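Long-range contacts in gamma-glutamyl-gamma-aminobutyraldehyde dehydrogenase (Burkholderia cenocepacia, PDB 4LIH), which probably oxidises aldehydes to carboxylic acids with NAD(P)+ as electron acceptor: residues R359-I364 and E405-V411; A366-E370 and D399-A403. One frame throughout, in Å; residues are numbered along the deposited sequence.

Overall arrangement
Both contacts are made by one helix, 354-370, against the chain that leads from strand 388-395 to strand 411-417, and together they illustrate how a single helix can fasten a long connection at two levels. Contact 1 uses the middle of the helix with the loop 405-410 and the first residue of strand 411-417; contact 2 uses its last turn and the start of the short helix 401-404. Their centres lie 10 Å apart, and Y363 and I407 touch I402. In chain order the segments run 359-364, 366-370, 399-403, 405-411, so the inner pair closes within the outer. The helix, packed on strand 388-395 through L361 and I364, thus holds the connection between two parallel neighbouring strands at two points.

Contact 1 of 2, residues R359-I364 and E405-V411; sequences RVLGYI and EEIFGPV
Y363 and I407 carry the apolar part of this contact, with the ring of Y363 lying against the isoleucine. CG1 of I407 sits over one face of the ring, 4.0 Å from the centroid and 19° off the normal, a CH-pi contact displaced toward the rim; CG2 of I407 reaches CD2 of Y363 at 3.8 Å. One turn earlier in the helix, V360 sets CG2 3.8 Å from CA of G409, a fit that leaves no room for a side chain at G409. CG1 of V360 and CG1 of I364 both meet CG2 of V411, the latter at 3.7 Å.

The polar part gathers at the phenol end. With CG of Y363 anti to its carbonyl carbon (chi1 -78°), the ring extends to E405, where OH donates to OE1 over 2.7 Å. The carboxylate oxygen lies at the ring edge and uses its anti lone pair, while the two planes stand 89° apart. Within the helix, the ring of Y363 turns its edge to the guanidinium face of R359, CE2 3.7 Å above that plane, and NH2 of R359 gives a weak hydrogen bond of 3.4 Å to O of E406.

E406 turns its carboxylate away to the backbone N of G277. I364 and P410 also touch strand 388-395, while Y363 and I407 rest on I402 of helix 401-404; the loop, which leads from that helix into strand 411-417, lies against helix 354-370.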
# COMPACT_ATOMS: atom_id res chain seq x y z
N ARG A 359 25.91 36.65 -14.86
CA ARG A 359 25.48 35.49 -15.64
C ARG A 359 24.09 35.71 -16.23
O ARG A 359 23.85 35.51 -17.42
CB ARG A 359 25.48 34.22 -14.76
CG ARG A 359 24.70 33.05 -15.31
CD ARG A 359 25.14 31.74 -14.66
NE ARG A 359 24.51 30.58 -15.32
CZ ARG A 359 25.07 29.82 -16.27
NH1 ARG A 359 26.29 30.07 -16.74
NH2 ARG A 359 24.40 28.79 -16.78
N VAL A 360 23.16 36.16 -15.39
CA VAL A 360 21.83 36.53 -15.86
C VAL A 360 21.88 37.67 -16.92
O VAL A 360 21.20 37.61 -17.95
CB VAL A 360 20.91 36.92 -14.68
CG1 VAL A 360 19.62 37.56 -15.18
CG2 VAL A 360 20.62 35.71 -13.80
N LEU A 361 22.65 38.72 -16.66
CA LEU A 361 22.74 39.80 -17.64
C LEU A 361 23.35 39.27 -18.96
O LEU A 361 23.00 39.75 -20.02
CB LEU A 361 23.51 40.98 -17.06
CG LEU A 361 22.85 41.62 -15.82
CD1 LEU A 361 23.81 42.55 -15.06
CD2 LEU A 361 21.53 42.31 -16.15
N GLY A 362 24.23 38.27 -18.88
CA GLY A 362 24.82 37.69 -20.08
C GLY A 362 23.79 36.96 -20.94
O GLY A 362 23.83 37.03 -22.17
N TYR A 363 22.86 36.27 -20.29
CA TYR A 363 21.76 35.67 -21.03
C TYR A 363 20.82 36.73 -21.63
O TYR A 363 20.37 36.60 -22.77
CB TYR A 363 21.02 34.68 -20.18
CG TYR A 363 21.72 33.36 -20.04
CD1 TYR A 363 21.75 32.46 -21.09
CD2 TYR A 363 22.32 32.99 -18.84
CE1 TYR A 363 22.38 31.25 -20.97
CE2 TYR A 363 22.94 31.77 -18.71
CZ TYR A 363 22.94 30.88 -19.77
OH TYR A 363 23.53 29.65 -19.69
N ILE A 364 20.57 37.81 -20.88
CA ILE A 364 19.72 38.90 -21.37
C ILE A 364 20.34 39.49 -22.66
O ILE A 364 19.64 39.78 -23.65
CB ILE A 364 19.47 39.94 -20.25
CG1 ILE A 364 18.59 39.30 -19.17
CG2 ILE A 364 18.85 41.23 -20.77
CD1 ILE A 364 18.33 40.12 -17.93
N GLU A 405 19.08 26.87 -22.40
CA GLU A 405 19.95 26.82 -21.26
C GLU A 405 19.28 27.37 -20.03
O GLU A 405 18.58 28.40 -20.11
CB GLU A 405 21.22 27.64 -21.56
CG GLU A 405 22.07 26.97 -22.63
CD GLU A 405 23.40 27.65 -22.90
OE1 GLU A 405 23.87 28.45 -22.07
OE2 GLU A 405 23.98 27.39 -23.97
N GLU A 406 19.50 26.70 -18.90
CA GLU A 406 19.06 27.23 -17.59
C GLU A 406 19.78 28.52 -17.23
O GLU A 406 21.01 28.58 -17.21
CB GLU A 406 19.21 26.22 -16.45
CG GLU A 406 18.60 26.70 -15.11
CD GLU A 406 18.67 25.65 -14.02
OE1 GLU A 406 19.79 25.14 -13.80
OE2 GLU A 406 17.61 25.37 -13.37
N ILE A 407 19.00 29.54 -16.94
CA ILE A 407 19.52 30.85 -16.66
C ILE A 407 19.59 31.08 -15.15
O ILE A 407 20.53 31.71 -14.66
CB ILE A 407 18.61 31.94 -17.26
CG1 ILE A 407 18.56 31.80 -18.77
CG2 ILE A 407 19.13 33.31 -16.86
CD1 ILE A 407 17.42 32.53 -19.41
N PHE A 408 18.59 30.57 -14.45
CA PHE A 408 18.46 30.70 -13.00
C PHE A 408 18.28 32.14 -12.59
O PHE A 408 18.89 32.60 -11.63
CB PHE A 408 19.65 30.02 -12.28
CG PHE A 408 19.24 29.29 -11.03
CD1 PHE A 408 18.45 28.17 -11.11
CD2 PHE A 408 19.70 29.70 -9.79
CE1 PHE A 408 18.09 27.47 -9.97
CE2 PHE A 408 19.33 29.02 -8.65
CZ PHE A 408 18.50 27.91 -8.73
N GLY A 409 17.43 32.86 -13.32
CA GLY A 409 17.14 34.27 -13.04
C GLY A 409 15.81 34.59 -13.70
O GLY A 409 15.20 33.71 -14.32
N PRO A 410 15.34 35.84 -13.57
CA PRO A 410 13.97 36.18 -13.92
C PRO A 410 13.84 36.53 -15.38
O PRO A 410 13.53 37.66 -15.73
CB PRO A 410 13.68 37.39 -13.02
CG PRO A 410 14.98 38.06 -12.91
CD PRO A 410 16.03 36.98 -12.92
N VAL A 411 14.14 35.54 -16.23
CA VAL A 411 14.16 35.71 -17.67
C VAL A 411 13.33 34.59 -18.31
O VAL A 411 13.72 33.40 -18.28
CB VAL A 411 15.56 35.64 -18.27
CG1 VAL A 411 15.49 35.94 -19.77
CG2 VAL A 411 16.51 36.61 -17.59

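Contact 2 of 2, residues A366-E370 and D399-A403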
# COMPACT_ATOMS: atom_id res chain seq x y z
N ALA A 366 22.38 37.82 -24.82
CA ALA A 366 22.09 36.84 -25.87
C ALA A 366 20.66 36.98 -26.31
O ALA A 366 20.41 36.87 -27.47
CB ALA A 366 22.37 35.41 -25.48
N GLY A 367 19.73 37.16 -25.38
CA GLY A 367 18.30 37.25 -25.72
C GLY A 367 18.00 38.42 -26.65
O GLY A 367 17.17 38.31 -27.59
N ARG A 368 18.64 39.56 -26.38
CA ARG A 368 18.43 40.77 -27.19
C ARG A 368 18.79 40.52 -28.63
O ARG A 368 18.18 41.08 -29.52
CB ARG A 368 19.27 41.94 -26.69
CG ARG A 368 18.77 42.59 -25.42
CD ARG A 368 19.67 43.76 -25.09
NE ARG A 368 19.47 44.15 -23.71
CZ ARG A 368 18.56 44.99 -23.28
NH1 ARG A 368 17.75 45.60 -24.14
NH2 ARG A 368 18.47 45.23 -21.98
N GLY A 369 19.80 39.70 -28.86
CA GLY A 369 20.22 39.37 -30.22
C GLY A 369 19.33 38.37 -30.95
O GLY A 369 19.16 38.46 -32.19
N GLU A 370 18.77 37.42 -30.22
CA GLU A 370 18.09 36.26 -30.82
C GLU A 370 16.59 36.28 -30.70
O GLU A 370 15.94 35.46 -31.29
CB GLU A 370 18.65 34.93 -30.26
CG GLU A 370 18.31 34.64 -28.82
CD GLU A 370 19.06 33.44 -28.23
OE1 GLU A 370 19.70 32.62 -28.97
OE2 GLU A 370 18.99 33.30 -27.00
N ASP A 399 14.69 26.92 -30.26
CA ASP A 399 16.12 26.56 -30.28
C ASP A 399 17.06 27.70 -29.88
O ASP A 399 18.26 27.53 -29.92
CB ASP A 399 16.53 26.00 -31.65
CG ASP A 399 16.11 26.90 -32.81
OD1 ASP A 399 15.78 28.09 -32.59
OD2 ASP A 399 16.10 26.41 -33.97
N ALA A 400 16.51 28.84 -29.42
CA ALA A 400 17.32 29.99 -28.99
C ALA A 400 18.13 29.59 -27.78
O ALA A 400 17.72 28.72 -27.01
CB ALA A 400 16.43 31.19 -28.63
N LYS A 401 19.29 30.21 -27.61
CA LYS A 401 20.12 29.96 -26.44
C LYS A 401 19.34 30.11 -25.14
O LYS A 401 19.41 29.21 -24.28
CB LYS A 401 21.35 30.88 -26.41
CG LYS A 401 22.39 30.50 -25.37
CD LYS A 401 23.56 31.44 -25.40
CE LYS A 401 24.68 30.95 -24.52
NZ LYS A 401 25.90 31.79 -24.67
N ILE A 402 18.62 31.23 -24.97
CA ILE A 402 17.91 31.46 -23.68
C ILE A 402 16.72 30.49 -23.50
O ILE A 402 16.21 30.34 -22.40
CB ILE A 402 17.40 32.89 -23.49
CG1 ILE A 402 16.44 33.33 -24.63
CG2 ILE A 402 18.57 33.86 -23.40
CD1 ILE A 402 15.57 34.50 -24.23
N ALA A 403 16.28 29.87 -24.58
CA ALA A 403 15.23 28.85 -24.49
C ALA A 403 15.82 27.49 -24.12
O ALA A 403 15.13 26.64 -23.55
CB ALA A 403 14.47 28.74 -25.80
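The first backbone N-H groups of helix 401-404 are met here by a side chain from another helix: A400 stands at the N-cap position with a methyl group that cannot accept a hydrogen bond, and the carboxylate of E370, at the end of helix 354-370, reaches across to them instead. OE1 of E370 accepts from N of K401 at 2.8 Å, and OE2 of E370 accepts from N of I402 at 2.9 Å, the second bond being the straighter (163° against 151°). Each oxygen is approached on its syn side, from somewhat out of the carboxylate plane, so one flat group bridges two successive amides like a fork.

The first torsion of E370 wedges CG between the backbone N and the carbonyl carbon (chi1 70°), and beyond it the chain runs extended to the amides. Carbon atoms of A400 and I402 lie beside the carboxylate. CB of A400 packs 3.5 Å from CD of E370, and CG1 of I402 lies 3.5 Å from OE2 of E370. On the neighbouring turn, CB of A366 rests 4.1 Å from CD of K401, and CG2 of I402 approaches N of G367 at 4.0 Å, close to a helix surface that has no side chain there.

Two bonds from adjacent amides restrict rotation of the carboxylate, and these N-H groups would probably favour its charged form. The paired bonds tie the end of helix 354-370 to the start of helix 401-404.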